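Local coordinates for anopheles Plasmodium-responsive Leucine-rich repeat protein 1B (Anopheles gambiae, PDB 4XGO) that probably takes part in the mosquito's immune response to Plasmodium, interacting with the related protein LRIM1; this part is its leucine-rich repeat domain, at residues A[47-52]-A[71-76]; A[89-94]-A[116-121]; A[289-294]-A[314-319]. All coordinates share one frame; numbering follows the deposited sequence.

Contact 1: residues A[47-52]-A[71-76]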
ATOM      1  N   HIS A  47     -25.628  17.236  14.850  1.00 25.93           N
ATOM      2  CA  HIS A  47     -26.121  17.949  13.673  1.00 26.24           C
ATOM      3  C   HIS A  47     -25.248  19.130  13.242  1.00 24.98           C
ATOM      4  O   HIS A  47     -25.451  19.680  12.155  1.00 25.74           O
ATOM      5  CB  HIS A  47     -27.559  18.437  13.896  1.00 27.15           C
ATOM      6  CG  HIS A  47     -28.531  17.355  14.245  1.00 29.03           C
ATOM      7  ND1 HIS A  47     -28.636  16.180  13.529  1.00 29.08           N
ATOM      8  CD2 HIS A  47     -29.492  17.296  15.204  1.00 31.06           C
ATOM      9  CE1 HIS A  47     -29.606  15.439  14.036  1.00 30.82           C
ATOM     10  NE2 HIS A  47     -30.144  16.093  15.053  1.00 30.98           N
ATOM     11  N   THR A  48     -24.255  19.482  14.054  1.00 23.80           N
ATOM     12  CA  THR A  48     -23.372  20.606  13.770  1.00 23.06           C
ATOM     13  C   THR A  48     -22.255  20.277  12.754  1.00 21.48           C
ATOM     14  O   THR A  48     -21.609  21.181  12.268  1.00 21.18           O
ATOM     15  CB  THR A  48     -22.694  21.106  15.062  1.00 23.64           C
ATOM     16  OG1 THR A  48     -22.071  19.999  15.725  1.00 23.77           O
ATOM     17  CG2 THR A  48     -23.707  21.751  16.010  1.00 24.99           C
ATOM     18  N   ILE A  49     -22.049  19.000  12.434  1.00 20.45           N
ATOM     19  CA  ILE A  49     -20.887  18.592  11.590  1.00 19.40           C
ATOM     20  C   ILE A  49     -20.949  19.204  10.185  1.00 18.90           C
ATOM     21  O   ILE A  49     -21.961  19.079   9.466  1.00 19.21           O
ATOM     22  CB  ILE A  49     -20.794  17.060  11.480  1.00 19.17           C
ATOM     23  CG1 ILE A  49     -20.460  16.458  12.842  1.00 19.25           C
ATOM     24  CG2 ILE A  49     -19.737  16.652  10.439  1.00 18.92           C
ATOM     25  CD1 ILE A  49     -20.740  14.975  12.941  1.00 19.40           C
ATOM     26  N   GLN A  50     -19.873  19.884   9.807  1.00 18.71           N
ATOM     27  CA  GLN A  50     -19.706  20.377   8.454  1.00 18.69           C
ATOM     28  C   GLN A  50     -18.629  19.593   7.708  1.00 17.23           C
ATOM     29  O   GLN A  50     -18.721  19.440   6.507  1.00 16.94           O
ATOM     30  CB  GLN A  50     -19.331  21.837   8.473  1.00 20.58           C
ATOM     31  CG  GLN A  50     -20.463  22.718   8.986  1.00 22.66           C
ATOM     32  CD  GLN A  50     -20.053  24.161   9.081  1.00 25.18           C
ATOM     33  OE1 GLN A  50     -19.125  24.597   8.404  1.00 27.87           O
ATOM     34  NE2 GLN A  50     -20.731  24.913   9.940  1.00 27.17           N
ATOM     35  N   LYS A  51     -17.592  19.147   8.415  1.00 16.55           N
ATOM     36  CA  LYS A  51     -16.527  18.325   7.802  1.00 15.77           C
ATOM     37  C   LYS A  51     -16.376  17.025   8.562  1.00 15.13           C
ATOM     38  O   LYS A  51     -16.112  17.018   9.771  1.00 15.30           O
ATOM     39  CB  LYS A  51     -15.197  19.071   7.774  1.00 16.45           C
ATOM     40  CG  LYS A  51     -15.263  20.405   7.071  1.00 17.35           C
ATOM     41  CD  LYS A  51     -13.857  20.947   6.868  1.00 18.81           C
ATOM     42  CE  LYS A  51     -13.911  22.322   6.236  1.00 20.25           C
ATOM     43  NZ  LYS A  51     -12.547  22.908   6.128  1.00 21.34           N
ATOM     44  N   LEU A  52     -16.552  15.912   7.855  1.00 13.80           N
ATOM     45  CA  LEU A  52     -16.548  14.599   8.477  1.00 13.64           C
ATOM     46  C   LEU A  52     -15.450  13.752   7.875  1.00 13.26           C
ATOM     47  O   LEU A  52     -15.478  13.459   6.680  1.00 12.21           O
ATOM     48  CB  LEU A  52     -17.893  13.913   8.272  1.00 13.92           C
ATOM     49  CG  LEU A  52     -18.088  12.511   8.830  1.00 14.34           C
ATOM     50  CD1 LEU A  52     -17.779  12.478  10.314  1.00 14.70           C
ATOM     51  CD2 LEU A  52     -19.524  12.052   8.522  1.00 14.63           C
ATOM     52  N   PRO A  71     -27.001  17.617   7.804  1.00 20.95           N
ATOM     53  CA  PRO A  71     -27.385  18.390   6.613  1.00 21.28           C
ATOM     54  C   PRO A  71     -26.447  19.552   6.253  1.00 20.94           C
ATOM     55  O   PRO A  71     -26.503  20.060   5.129  1.00 21.71           O
ATOM     56  CB  PRO A  71     -28.786  18.897   6.968  1.00 21.95           C
ATOM     57  CG  PRO A  71     -28.753  19.026   8.448  1.00 21.68           C
ATOM     58  CD  PRO A  71     -27.912  17.875   8.936  1.00 21.56           C
ATOM     59  N   LEU A  72     -25.556  19.927   7.162  1.00 20.41           N
ATOM     60  CA  LEU A  72     -24.609  21.003   6.906  1.00 19.74           C
ATOM     61  C   LEU A  72     -23.303  20.491   6.294  1.00 18.51           C
ATOM     62  O   LEU A  72     -22.397  21.276   6.102  1.00 17.73           O
ATOM     63  CB  LEU A  72     -24.282  21.748   8.194  1.00 20.34           C
ATOM     64  CG  LEU A  72     -25.484  22.324   8.951  1.00 21.32           C
ATOM     65  CD1 LEU A  72     -24.977  23.071  10.171  1.00 21.90           C
ATOM     66  CD2 LEU A  72     -26.312  23.219   8.040  1.00 21.83           C
ATOM     67  N   LEU A  73     -23.234  19.191   6.002  1.00 17.52           N
ATOM     68  CA  LEU A  73     -22.002  18.554   5.522  1.00 17.50           C
ATOM     69  C   LEU A  73     -21.484  19.244   4.264  1.00 16.48           C
ATOM     70  O   LEU A  73     -22.198  19.340   3.265  1.00 16.69           O
ATOM     71  CB  LEU A  73     -22.294  17.078   5.249  1.00 17.85           C
ATOM     72  CG  LEU A  73     -21.124  16.165   4.921  1.00 18.22           C
ATOM     73  CD1 LEU A  73     -20.245  15.950   6.130  1.00 18.58           C
ATOM     74  CD2 LEU A  73     -21.686  14.863   4.384  1.00 18.30           C
ATOM     75  N   THR A  74     -20.235  19.707   4.315  1.00 16.00           N
ATOM     76  CA  THR A  74     -19.576  20.289   3.170  1.00 15.53           C
ATOM     77  C   THR A  74     -18.391  19.438   2.691  1.00 14.38           C
ATOM     78  O   THR A  74     -18.069  19.487   1.513  1.00 14.09           O
ATOM     79  CB  THR A  74     -19.069  21.712   3.446  1.00 16.19           C
ATOM     80  OG1 THR A  74     -18.055  21.673   4.453  1.00 16.90           O
ATOM     81  CG2 THR A  74     -20.209  22.623   3.908  1.00 16.90           C
ATOM     82  N   VAL A  75     -17.771  18.677   3.592  1.00 13.47           N
ATOM     83  CA  VAL A  75     -16.587  17.864   3.252  1.00 13.26           C
ATOM     84  C   VAL A  75     -16.750  16.486   3.850  1.00 13.02           C
ATOM     85  O   VAL A  75     -17.030  16.373   5.041  1.00 13.68           O
ATOM     86  CB  VAL A  75     -15.291  18.493   3.815  1.00 13.14           C
ATOM     87  CG1 VAL A  75     -14.076  17.630   3.477  1.00 12.70           C
ATOM     88  CG2 VAL A  75     -15.093  19.893   3.262  1.00 13.51           C
ATOM     89  N   LEU A  76     -16.644  15.450   3.021  1.00 12.72           N
ATOM     90  CA  LEU A  76     -16.713  14.075   3.480  1.00 12.62           C
ATOM     91  C   LEU A  76     -15.515  13.323   2.909  1.00 12.62           C
ATOM     92  O   LEU A  76     -15.363  13.268   1.708  1.00 11.89           O
ATOM     93  CB  LEU A  76     -18.011  13.410   3.019  1.00 12.95           C
ATOM     94  CG  LEU A  76     -18.181  11.937   3.369  1.00 13.19           C
ATOM     95  CD1 LEU A  76     -18.307  11.742   4.866  1.00 13.29           C
ATOM     96  CD2 LEU A  76     -19.391  11.351   2.665  1.00 13.51           C
TER
HETATM   97  O   HOH W   1     -24.682  18.796   9.648  1.00 18.43           O
HETATM   98  O   HOH W   2     -17.684  23.775   5.921  1.00 39.55           O

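Contact 2: residues A[89-94]-A[116-121]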
ATOM      1  N   GLY A  89     -29.724   7.189  -2.378  1.00 24.03           N
ATOM      2  CA  GLY A  89     -30.111   8.243  -1.474  1.00 23.69           C
ATOM      3  C   GLY A  89     -29.015   8.668  -0.513  1.00 21.74           C
ATOM      4  O   GLY A  89     -29.251   9.480   0.379  1.00 22.36           O
ATOM      5  N   ILE A  90     -27.811   8.119  -0.664  1.00 20.56           N
ATOM      6  CA  ILE A  90     -26.736   8.397   0.289  1.00 19.91           C
ATOM      7  C   ILE A  90     -26.474   9.907   0.464  1.00 19.27           C
ATOM      8  O   ILE A  90     -26.256  10.366   1.593  1.00 17.91           O
ATOM      9  CB  ILE A  90     -25.441   7.627  -0.076  1.00 19.85           C
ATOM     10  CG1 ILE A  90     -24.394   7.736   1.042  1.00 19.96           C
ATOM     11  CG2 ILE A  90     -24.881   8.103  -1.405  1.00 19.66           C
ATOM     12  CD1 ILE A  90     -24.808   7.055   2.335  1.00 20.28           C
ATOM     13  N   PHE A  91     -26.515  10.672  -0.631  1.00 19.12           N
ATOM     14  CA  PHE A  91     -26.292  12.127  -0.572  1.00 19.41           C
ATOM     15  C   PHE A  91     -27.542  12.968  -0.843  1.00 21.35           C
ATOM     16  O   PHE A  91     -27.452  14.156  -1.175  1.00 21.79           O
ATOM     17  CB  PHE A  91     -25.162  12.540  -1.525  1.00 18.67           C
ATOM     18  CG  PHE A  91     -23.868  11.822  -1.274  1.00 17.59           C
ATOM     19  CD1 PHE A  91     -23.346  11.721   0.014  1.00 17.67           C
ATOM     20  CD2 PHE A  91     -23.164  11.241  -2.316  1.00 17.43           C
ATOM     21  CE1 PHE A  91     -22.158  11.047   0.258  1.00 17.03           C
ATOM     22  CE2 PHE A  91     -21.975  10.563  -2.081  1.00 16.94           C
ATOM     23  CZ  PHE A  91     -21.470  10.472  -0.791  1.00 16.88           C
ATOM     24  N   HIS A  92     -28.720  12.378  -0.671  1.00 22.55           N
ATOM     25  CA  HIS A  92     -29.946  13.099  -0.981  1.00 24.90           C
ATOM     26  C   HIS A  92     -30.171  14.316  -0.066  1.00 24.63           C
ATOM     27  O   HIS A  92     -30.796  15.310  -0.475  1.00 24.93           O
ATOM     28  CB  HIS A  92     -31.141  12.157  -0.874  1.00 27.16           C
ATOM     29  CG  HIS A  92     -32.457  12.839  -1.072  1.00 30.30           C
ATOM     30  ND1 HIS A  92     -32.861  13.330  -2.297  1.00 31.88           N
ATOM     31  CD2 HIS A  92     -33.456  13.123  -0.201  1.00 31.72           C
ATOM     32  CE1 HIS A  92     -34.062  13.871  -2.173  1.00 33.15           C
ATOM     33  NE2 HIS A  92     -34.442  13.761  -0.912  1.00 33.15           N
ATOM     34  N   ASN A  93     -29.693  14.221   1.171  1.00 23.84           N
ATOM     35  CA  ASN A  93     -29.927  15.245   2.161  1.00 25.03           C
ATOM     36  C   ASN A  93     -28.649  15.996   2.528  1.00 23.18           C
ATOM     37  O   ASN A  93     -28.580  16.611   3.604  1.00 23.53           O
ATOM     38  CB  ASN A  93     -30.557  14.617   3.401  1.00 27.96           C
ATOM     39  CG  ASN A  93     -31.911  13.993   3.113  1.00 31.02           C
ATOM     40  OD1 ASN A  93     -32.052  12.768   3.104  1.00 35.43           O
ATOM     41  ND2 ASN A  93     -32.903  14.832   2.815  1.00 32.96           N
ATOM     42  N   THR A  94     -27.648  15.957   1.636  1.00 21.15           N
ATOM     43  CA  THR A  94     -26.402  16.693   1.841  1.00 19.77           C
ATOM     44  C   THR A  94     -26.113  17.677   0.694  1.00 19.25           C
ATOM     45  O   THR A  94     -25.087  17.555  -0.015  1.00 18.34           O
ATOM     46  CB  THR A  94     -25.220  15.734   2.055  1.00 19.45           C
ATOM     47  OG1 THR A  94     -25.061  14.872   0.917  1.00 19.30           O
ATOM     48  CG2 THR A  94     -25.444  14.888   3.300  1.00 19.78           C
ATOM     49  N   GLN A 116     -27.241  13.883  -7.572  1.00 23.33           N
ATOM     50  CA  GLN A 116     -28.342  14.755  -8.013  1.00 26.15           C
ATOM     51  C   GLN A 116     -28.536  15.981  -7.125  1.00 24.96           C
ATOM     52  O   GLN A 116     -28.732  17.079  -7.639  1.00 25.52           O
ATOM     53  CB  GLN A 116     -29.674  13.989  -8.097  1.00 29.84           C
ATOM     54  CG  GLN A 116     -30.879  14.914  -8.257  1.00 34.39           C
ATOM     55  CD  GLN A 116     -32.148  14.194  -8.672  1.00 39.22           C
ATOM     56  OE1 GLN A 116     -32.476  13.127  -8.139  1.00 43.61           O
ATOM     57  NE2 GLN A 116     -32.885  14.785  -9.612  1.00 41.37           N
ATOM     58  N   ALA A 117     -28.467  15.791  -5.809  1.00 23.60           N
ATOM     59  CA  ALA A 117     -28.759  16.860  -4.857  1.00 23.29           C
ATOM     60  C   ALA A 117     -27.527  17.688  -4.542  1.00 21.88           C
ATOM     61  O   ALA A 117     -27.642  18.815  -4.048  1.00 21.10           O
ATOM     62  CB  ALA A 117     -29.339  16.279  -3.578  1.00 23.99           C
ATOM     63  N   THR A 118     -26.346  17.136  -4.834  1.00 20.27           N
ATOM     64  CA  THR A 118     -25.095  17.810  -4.512  1.00 18.83           C
ATOM     65  C   THR A 118     -24.675  18.754  -5.623  1.00 18.40           C
ATOM     66  O   THR A 118     -23.623  18.569  -6.263  1.00 18.18           O
ATOM     67  CB  THR A 118     -23.976  16.808  -4.193  1.00 18.22           C
ATOM     68  OG1 THR A 118     -23.680  16.000  -5.346  1.00 17.72           O
ATOM     69  CG2 THR A 118     -24.392  15.923  -3.028  1.00 18.14           C
ATOM     70  N   THR A 119     -25.459  19.814  -5.794  1.00 18.47           N
ATOM     71  CA  THR A 119     -25.277  20.747  -6.905  1.00 18.58           C
ATOM     72  C   THR A 119     -24.153  21.767  -6.685  1.00 18.15           C
ATOM     73  O   THR A 119     -23.940  22.656  -7.526  1.00 18.49           O
ATOM     74  CB  THR A 119     -26.613  21.454  -7.261  1.00 19.60           C
ATOM     75  OG1 THR A 119     -27.141  22.110  -6.113  1.00 20.09           O
ATOM     76  CG2 THR A 119     -27.616  20.437  -7.776  1.00 20.25           C
ATOM     77  N   ALA A 120     -23.442  21.653  -5.564  1.00 17.30           N
ATOM     78  CA  ALA A 120     -22.266  22.474  -5.301  1.00 16.93           C
ATOM     79  C   ALA A 120     -21.000  21.638  -5.239  1.00 16.00           C
ATOM     80  O   ALA A 120     -19.956  22.149  -4.819  1.00 15.79           O
ATOM     81  CB  ALA A 120     -22.415  23.221  -3.987  1.00 17.18           C
ATOM     82  N   LEU A 121     -21.085  20.367  -5.622  1.00 15.52           N
ATOM     83  CA  LEU A 121     -19.927  19.477  -5.519  1.00 15.18           C
ATOM     84  C   LEU A 121     -18.832  19.906  -6.498  1.00 15.03           C
ATOM     85  O   LEU A 121     -19.025  19.870  -7.715  1.00 15.28           O
ATOM     86  CB  LEU A 121     -20.344  18.021  -5.770  1.00 15.42           C
ATOM     87  CG  LEU A 121     -19.232  16.946  -5.698  1.00 15.16           C
ATOM     88  CD1 LEU A 121     -18.637  16.873  -4.315  1.00 15.37           C
ATOM     89  CD2 LEU A 121     -19.754  15.578  -6.112  1.00 15.45           C
TER
HETATM   90  O   HOH W   3     -27.489  13.542  -4.328  1.00 23.95           O

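Contact 3: residues A[289-294]-A[314-319]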
ATOM      1  N   LEU A 289      15.602  21.126 -37.574  1.00 27.70           N
ATOM      2  CA  LEU A 289      15.177  22.253 -36.756  1.00 29.89           C
ATOM      3  C   LEU A 289      15.813  23.523 -37.330  1.00 32.52           C
ATOM      4  O   LEU A 289      16.841  23.464 -38.003  1.00 31.79           O
ATOM      5  CB  LEU A 289      15.610  22.070 -35.300  1.00 29.91           C
ATOM      6  CG  LEU A 289      14.966  20.976 -34.442  1.00 28.85           C
ATOM      7  CD1 LEU A 289      15.635  20.948 -33.075  1.00 28.42           C
ATOM      8  CD2 LEU A 289      13.462  21.176 -34.294  1.00 29.02           C
ATOM      9  N   SER A 290      15.190  24.666 -37.070  1.00 35.59           N
ATOM     10  CA  SER A 290      15.791  25.959 -37.410  1.00 39.06           C
ATOM     11  C   SER A 290      16.823  26.328 -36.335  1.00 41.55           C
ATOM     12  O   SER A 290      17.107  25.531 -35.443  1.00 43.51           O
ATOM     13  CB  SER A 290      14.714  27.036 -37.500  1.00 40.40           C
ATOM     14  OG  SER A 290      14.340  27.454 -36.199  1.00 41.16           O
ATOM     15  N   THR A 291      17.371  27.537 -36.400  1.00 45.41           N
ATOM     16  CA  THR A 291      18.445  27.941 -35.487  1.00 48.69           C
ATOM     17  C   THR A 291      17.933  28.734 -34.274  1.00 51.26           C
ATOM     18  O   THR A 291      18.518  29.758 -33.905  1.00 54.07           O
ATOM     19  CB  THR A 291      19.491  28.791 -36.232  1.00 50.27           C
ATOM     20  OG1 THR A 291      18.844  29.938 -36.790  1.00 53.01           O
ATOM     21  CG2 THR A 291      20.141  27.995 -37.352  1.00 50.45           C
ATOM     22  N   SER A 292      16.862  28.251 -33.646  1.00 51.05           N
ATOM     23  CA  SER A 292      16.229  28.960 -32.527  1.00 52.56           C
ATOM     24  C   SER A 292      16.985  28.752 -31.212  1.00 53.45           C
ATOM     25  O   SER A 292      17.405  27.635 -30.896  1.00 55.94           O
ATOM     26  CB  SER A 292      14.775  28.505 -32.363  1.00 52.78           C
ATOM     27  OG  SER A 292      14.066  29.336 -31.452  1.00 53.26           O
ATOM     28  N   HIS A 293      17.125  29.832 -30.441  1.00 53.73           N
ATOM     29  CA  HIS A 293      17.830  29.806 -29.155  1.00 53.93           C
ATOM     30  C   HIS A 293      16.925  29.431 -27.971  1.00 53.03           C
ATOM     31  O   HIS A 293      17.379  29.425 -26.825  1.00 55.21           O
ATOM     32  CB  HIS A 293      18.468  31.175 -28.881  1.00 54.14           C
ATOM     33  N   THR A 294      15.656  29.119 -28.239  1.00 50.40           N
ATOM     34  CA  THR A 294      14.683  28.820 -27.184  1.00 47.29           C
ATOM     35  C   THR A 294      14.842  27.412 -26.583  1.00 41.85           C
ATOM     36  O   THR A 294      14.402  27.162 -25.460  1.00 38.79           O
ATOM     37  CB  THR A 294      13.240  28.994 -27.716  1.00 48.16           C
ATOM     38  OG1 THR A 294      13.149  30.228 -28.442  1.00 50.61           O
ATOM     39  CG2 THR A 294      12.230  29.014 -26.587  1.00 48.23           C
ATOM     40  N   PHE A 314      23.088  19.710 -35.067  1.00 41.61           N
ATOM     41  CA  PHE A 314      23.983  20.334 -34.074  1.00 43.93           C
ATOM     42  C   PHE A 314      24.406  21.736 -34.502  1.00 45.97           C
ATOM     43  O   PHE A 314      24.549  22.621 -33.665  1.00 48.50           O
ATOM     44  CB  PHE A 314      25.254  19.505 -33.827  1.00 43.21           C
ATOM     45  CG  PHE A 314      25.003  18.113 -33.308  1.00 42.73           C
ATOM     46  CD1 PHE A 314      24.043  17.862 -32.337  1.00 42.07           C
ATOM     47  CD2 PHE A 314      25.766  17.051 -33.779  1.00 42.98           C
ATOM     48  CE1 PHE A 314      23.834  16.577 -31.866  1.00 41.07           C
ATOM     49  CE2 PHE A 314      25.564  15.766 -33.308  1.00 42.05           C
ATOM     50  CZ  PHE A 314      24.601  15.529 -32.349  1.00 40.01           C
ATOM     51  N   ARG A 315      24.616  21.935 -35.800  1.00 48.28           N
ATOM     52  CA  ARG A 315      24.957  23.263 -36.323  1.00 52.33           C
ATOM     53  C   ARG A 315      23.865  24.306 -36.040  1.00 53.92           C
ATOM     54  O   ARG A 315      24.161  25.493 -35.933  1.00 56.78           O
ATOM     55  CB  ARG A 315      25.271  23.201 -37.827  1.00 52.74           C
ATOM     56  CG  ARG A 315      26.612  22.547 -38.145  1.00 53.88           C
ATOM     57  CD  ARG A 315      26.981  22.670 -39.618  1.00 54.61           C
ATOM     58  NE  ARG A 315      26.119  21.861 -40.475  1.00 55.66           N
ATOM     59  N   ASN A 316      22.614  23.863 -35.907  1.00 53.80           N
ATOM     60  CA  ASN A 316      21.494  24.770 -35.624  1.00 55.89           C
ATOM     61  C   ASN A 316      21.094  24.870 -34.144  1.00 55.00           C
ATOM     62  O   ASN A 316      20.588  25.904 -33.709  1.00 57.42           O
ATOM     63  CB  ASN A 316      20.276  24.379 -36.472  1.00 56.65           C
ATOM     64  CG  ASN A 316      20.517  24.570 -37.959  1.00 58.70           C
ATOM     65  OD1 ASN A 316      21.654  24.755 -38.403  1.00 60.67           O
ATOM     66  ND2 ASN A 316      19.446  24.532 -38.737  1.00 60.09           N
ATOM     67  N   VAL A 317      21.308  23.803 -33.380  1.00 52.77           N
ATOM     68  CA  VAL A 317      20.995  23.785 -31.950  1.00 50.65           C
ATOM     69  C   VAL A 317      22.218  24.195 -31.119  1.00 50.75           C
ATOM     70  O   VAL A 317      23.354  23.909 -31.497  1.00 48.91           O
ATOM     71  CB  VAL A 317      20.504  22.382 -31.525  1.00 50.80           C
ATOM     72  CG1 VAL A 317      20.312  22.287 -30.018  1.00 50.37           C
ATOM     73  CG2 VAL A 317      19.212  22.039 -32.257  1.00 50.09           C
ATOM     74  N   ALA A 318      21.973  24.868 -29.992  1.00 51.92           N
ATOM     75  CA  ALA A 318      23.032  25.263 -29.053  1.00 52.58           C
ATOM     76  C   ALA A 318      23.676  24.041 -28.392  1.00 53.05           C
ATOM     77  O   ALA A 318      22.992  23.059 -28.077  1.00 50.21           O
ATOM     78  CB  ALA A 318      22.472  26.198 -27.987  1.00 52.77           C
ATOM     79  N   GLN A 319      24.988  24.132 -28.163  1.00 53.80           N
ATOM     80  CA  GLN A 319      25.810  23.013 -27.684  1.00 53.35           C
ATOM     81  C   GLN A 319      25.264  22.229 -26.488  1.00 51.71           C
ATOM     82  O   GLN A 319      25.321  21.000 -26.473  1.00 52.18           O
TER

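Contact 1: residues A[47-52]-A[71-76]
Q50 O is the best-held polar atom of this contact, gripped by two backbone amides that both approach in the plane of its carbonyl. The shorter bond, from T74 N to Q50 O, measures 2.7 Å and is nearly straight. V75 N reaches Q50 O at 3.2 Å along a more bent path, with an angle of 158° at the hydrogen. A hydroxyl lies near as well: T74 OG1, set between its own backbone N and carbonyl carbon (chi1 65°), is 3.1 Å from Q50 O, although its proton has another acceptor within range. A water also joins T74 OG1 to Q50 OE1. Farther along, L52 N donates to V75 O at 2.9 Å, and the two segments continue as parallel strands.

This is the stacking of successive coils in a leucine-rich repeat solenoid, where alternate side chains of each strand point to opposite faces. On one face, the extended K51 side chain runs beside V75, both pointing the same way, with K51 CG 3.8 Å from V75 CB. On the other face, L52 and L76 lie side by side in the interior, each with CG anti to its backbone N, and L52 CD2 comes 3.9 Å from L76 CD1. L73 CD1 adds a third leucine branch, meeting L52 CB at 3.8 Å, while F43, F67 and L28 pack around L52 from beyond the segments. Before the strands begin the two segments are farther apart, and a second water bridges them: it donates to H47 O and I49 O and accepts from L72 N.

Contact 2: residues A[89-94]-A[116-121]
The tight part of this contact is made by two methyls, T118 CG2 and A117 CB, lodged against the loop 89-94. T118 CG2 stands 3.8 Å from F91 CB and 3.5 Å from T94 O, so that a carbon branch meets both the root of an aromatic side chain and a backbone carbonyl. A117 CB touches carbonyl oxygens rather than side chains, at 3.6 Å from H92 O. In T118, OG1 sits between the backbone N and the carbonyl carbon (chi1 63°), which leaves CG2 anti to the carbonyl carbon; OG1 bonds to F115 O. T94, with much the same torsion (chi1 59°), lies alongside T118 and points in the same direction. Its hydroxyl bonds only weakly within its own segment, T94 OG1 to F91 O at 3.3 Å.

Both segments are irregular connections on the side of the leucine-rich repeat solenoid away from its parallel strands, one following strand 75-77 and the other strand 99-101. The F91 ring leads inward from the contact to M100 and L76, and I90 CG2 lies over one face near the rim, 3.7 Å above the plane. Type I turns at G89-H92, F91-T94 and T118-L121 shape the backbone.

Toward solvent the fit loosens. H92, whose CB points away from 116-121, is exposed. No direct hydrogen bond links the two loops here; instead a water spans the gap, accepting from A117 N at 2.9 Å and donating weakly to F91 O.

Contact 3: residues A[289-294]-A[314-319]
Two torsions aim the N316 amide: chi1 of -65° sets CG beside the backbone N and anti to the carbonyl carbon, and chi2 of 14° turns the amide so that ND2 faces the loop 289-294. N316 ND2 then donates to L289 O at 2.9 Å, at an N-H...O angle of 157°. The acceptor lies close to the amide plane, and the donor lies in the plane of the L289 carbonyl, a well-formed bond from side chain to backbone.

T291 comes across this amide obliquely. Its methyl, anti to the carbonyl carbon, rests over the flat group: T291 CG2 is 3.5 Å from N316 CG and only slightly farther from both OD1 and ND2. The backbones also draw close, with T291 CA directing a C-H toward N316 O at 3.5 Å. A smaller apolar touch lies beside them, where L289 CD1 crosses V317 CG2 at 3.8 Å.

On its far side the loop is tied back to D272, earlier in the chain, by bonds from both S290 OG and S292 OG. L289 and V317 share L295 as a neighbour, just before strand 297-299, the last of the parallel strands. The contact thus joins the final coils of the solenoid to helix 307-316, which starts at the disulfide-bonded C307 in the cysteine-containing cap.

Overall arrangement
The three contacts follow one another along the chain, each closing before the next opens, and each joins segments about 20 residues apart. Contacts 1 and 2 are neighbours on the N-terminal part of the solenoid, with centres about 12 Å apart. They touch directly where L76 CD2 meets F91 CE1 at 3.7 Å, so strand 75-77 of contact 1 packs on the loop that opens contact 2. Contact 3 lies on the other side of the chain's centre, about 58 Å from contact 1 and about 56 Å from contact 2 between centres, where the parallel strands end at 297-299. Contacts 1 and 2 thus join successive coils, while contact 3 joins the last coils to helix 307-316.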